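Local atomic coordinates of tyrocidine synthetase 3 (Brevibacillus brevis, PDB entry 2JGP), a protein that takes part in peptide bond formation in nonribosomal tyrocidine biosynthesis, through a peptidyl carrier domain and a condensation domain. Residues Ser87-Val91 and Arg250-Phe256. Sequence-based numbering, arbitrary orientation. Where two conformers were deposited one is given.
Sequences SIEPV and RIQYKDF
An irregular, extended chain can dock on the first turn of a helix by laying aliphatic side chains against it. Here Ile-88 (chi1 m, chi2 t) points toward Arg-250–Phe-256, its CG2 3.9 Å from Ile-251 CG2 and its CD1 4.0 Å from Phe-256 CD1, at the edge of the ring; Trp-259 of the same helix touches it too. Pro-90 CD lies 3.7 Å from Ile-251 CD1. Val-91 also directs its CA-to-CB bond toward the helix start, with CG2 4.4 Å from Lys-254 CG. The chain of Ser-87–Val-91 keeps beta-like or polyproline-like angles throughout, with CA atoms of Ile-88 and Phe-256 6.2 Å apart and those of Pro-90 and Asp-255 5.6 Å apart.

Further out, Val-91 N donates to Asp-255 OD1 (3.0 Å), while a water donates to Glu-89 O (2.7 Å) and Asp-255 O (2.9 Å). At the polar edge, the extended Arg-250 places NH2 3.2 Å from Glu-89 OE2 in a salt bridge; Pro-90 CD covers one guanidinium face, and NH1 pairs with Asp-363.

Asp-255 (chi1 m) divides its carboxylate: OD2 accepts from Gln-252 N at 2.8 Å. The loop joining helix 70-79 to strand 97-98, consistent with a carrier-to-condensation-domain linker, is thus fastened to the start of helix 253-263 through the N3 residue, whose bond to the N-cap amide is one half of a capping box.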
loop_
_atom_site.group_PDB
_atom_site.type_symbol
_atom_site.label_atom_id
_atom_site.label_comp_id
_atom_site.label_asym_id
_atom_site.label_seq_id
_atom_site.Cartn_x
_atom_site.Cartn_y
_atom_site.Cartn_z
ATOM N N SER A 87 12.658 -13.369 8.593
ATOM C CA SER A 87 11.962 -14.570 8.150
ATOM C C SER A 87 10.674 -14.799 8.938
ATOM O O SER A 87 10.677 -14.751 10.167
ATOM C CB SER A 87 12.880 -15.783 8.301
ATOM O OG SER A 87 12.182 -16.988 8.059
ATOM N N ILE A 88 9.585 -15.046 8.217
ATOM C CA ILE A 88 8.287 -15.333 8.826
ATOM C C ILE A 88 7.944 -16.808 8.627
ATOM O O ILE A 88 7.736 -17.255 7.496
ATOM C CB ILE A 88 7.176 -14.457 8.216
ATOM C CG1 ILE A 88 7.502 -12.976 8.397
ATOM C CG2 ILE A 88 5.835 -14.764 8.862
ATOM C CD1 ILE A 88 6.565 -12.060 7.647
ATOM N N GLU A 89 7.897 -17.556 9.729
ATOM C CA GLU A 89 7.622 -18.992 9.702
ATOM C C GLU A 89 6.363 -19.312 10.524
ATOM O O GLU A 89 5.951 -18.502 11.362
ATOM C CB GLU A 89 8.818 -19.758 10.277
ATOM C CG GLU A 89 10.152 -19.433 9.609
ATOM C CD GLU A 89 10.256 -20.003 8.212
ATOM O OE1 GLU A 89 10.056 -19.247 7.233
ATOM O OE2 GLU A 89 10.532 -21.217 8.089
ATOM N N PRO A 90 5.749 -20.492 10.291
ATOM C CA PRO A 90 4.599 -20.905 11.104
ATOM C C PRO A 90 4.918 -20.894 12.597
ATOM O O PRO A 90 5.980 -21.359 13.004
ATOM C CB PRO A 90 4.320 -22.335 10.624
ATOM C CG PRO A 90 4.866 -22.387 9.253
ATOM C CD PRO A 90 6.075 -21.498 9.265
ATOM N N VAL A 91 4.007 -20.352 13.399
ATOM C CA VAL A 91 4.253 -20.176 14.831
ATOM C C VAL A 91 3.639 -21.305 15.655
ATOM O O VAL A 91 2.715 -21.976 15.209
ATOM C CB VAL A 91 3.719 -18.818 15.327
ATOM C CG1 VAL A 91 4.377 -17.684 14.547
ATOM C CG2 VAL A 91 2.205 -18.751 15.204
ATOM N N ARG A 250 0.622 -21.347 3.066
ATOM C CA ARG A 250 1.743 -21.713 3.932
ATOM C C ARG A 250 1.770 -20.907 5.221
ATOM O O ARG A 250 2.057 -21.443 6.294
ATOM C CB ARG A 250 3.081 -21.508 3.207
ATOM C CG ARG A 250 4.280 -21.798 4.103
ATOM C CD ARG A 250 5.608 -21.799 3.380
ATOM N NE ARG A 250 6.646 -22.230 4.313
ATOM C CZ ARG A 250 7.297 -21.437 5.165
ATOM N NH1 ARG A 250 7.068 -20.131 5.206
ATOM N NH2 ARG A 250 8.207 -21.959 5.979
ATOM N N ILE A 251 1.500 -19.612 5.090
ATOM C CA ILE A 251 1.667 -18.657 6.168
ATOM C C ILE A 251 0.341 -17.941 6.413
ATOM O O ILE A 251 -0.394 -17.639 5.469
ATOM C CB ILE A 251 2.787 -17.635 5.806
ATOM C CG1 ILE A 251 4.128 -18.351 5.569
ATOM C CG2 ILE A 251 2.951 -16.592 6.883
ATOM C CD1 ILE A 251 4.691 -19.056 6.798
ATOM N N GLN A 252 0.044 -17.684 7.688
ATOM C CA GLN A 252 -1.191 -16.980 8.048
ATOM C C GLN A 252 -0.899 -15.652 8.731
ATOM O O GLN A 252 0.240 -15.352 9.078
ATOM C CB GLN A 252 -2.093 -17.866 8.915
ATOM C CG GLN A 252 -3.133 -18.648 8.106
ATOM C CD GLN A 252 -4.287 -17.781 7.622
ATOM O OE1 GLN A 252 -4.342 -16.570 7.898
ATOM N NE2 GLN A 252 -5.217 -18.395 6.887
ATOM N N TYR A 253 -1.934 -14.828 8.896
ATOM C CA TYR A 253 -1.736 -13.495 9.464
ATOM C C TYR A 253 -1.098 -13.548 10.851
ATOM O O TYR A 253 -0.217 -12.752 11.153
ATOM C CB TYR A 253 -3.040 -12.688 9.525
ATOM C CG TYR A 253 -2.786 -11.217 9.754
ATOM C CD1 TYR A 253 -2.443 -10.387 8.698
ATOM C CD2 TYR A 253 -2.848 -10.660 11.031
ATOM C CE1 TYR A 253 -2.181 -9.046 8.893
ATOM C CE2 TYR A 253 -2.596 -9.317 11.235
ATOM C CZ TYR A 253 -2.263 -8.509 10.160
ATOM O OH TYR A 253 -2.016 -7.169 10.346
ATOM N N LYS A 254 -1.515 -14.493 11.687
ATOM C CA LYS A 254 -0.970 -14.575 13.050
ATOM C C LYS A 254 0.539 -14.846 13.043
ATOM O O LYS A 254 1.247 -14.416 13.952
ATOM C CB LYS A 254 -1.709 -15.621 13.892
ATOM C CG LYS A 254 -1.514 -17.074 13.487
ATOM C CD LYS A 254 -2.426 -17.952 14.336
ATOM C CE LYS A 254 -2.093 -19.423 14.204
ATOM N NZ LYS A 254 -2.364 -19.943 12.842
ATOM N N ASP A 255 1.019 -15.540 12.010
ATOM C CA ASP A 255 2.454 -15.787 11.835
ATOM C C ASP A 255 3.182 -14.463 11.604
ATOM O O ASP A 255 4.241 -14.208 12.193
ATOM C CB ASP A 255 2.715 -16.731 10.652
ATOM C CG ASP A 255 2.066 -18.096 10.822
ATOM O OD1 ASP A 255 2.043 -18.628 11.958
ATOM O OD2 ASP A 255 1.607 -18.663 9.799
ATOM N N PHE A 256 2.611 -13.625 10.741
ATOM C CA PHE A 256 3.136 -12.285 10.503
ATOM C C PHE A 256 3.106 -11.449 11.779
ATOM O O PHE A 256 4.087 -10.786 12.101
ATOM C CB PHE A 256 2.350 -11.573 9.379
ATOM C CG PHE A 256 2.548 -10.081 9.346
ATOM C CD1 PHE A 256 3.732 -9.532 8.860
ATOM C CD2 PHE A 256 1.552 -9.224 9.786
ATOM C CE1 PHE A 256 3.917 -8.167 8.833
ATOM C CE2 PHE A 256 1.728 -7.862 9.761
ATOM C CZ PHE A 256 2.908 -7.324 9.286
HETATM O O HOH W 1 6.495 -15.991 12.308
#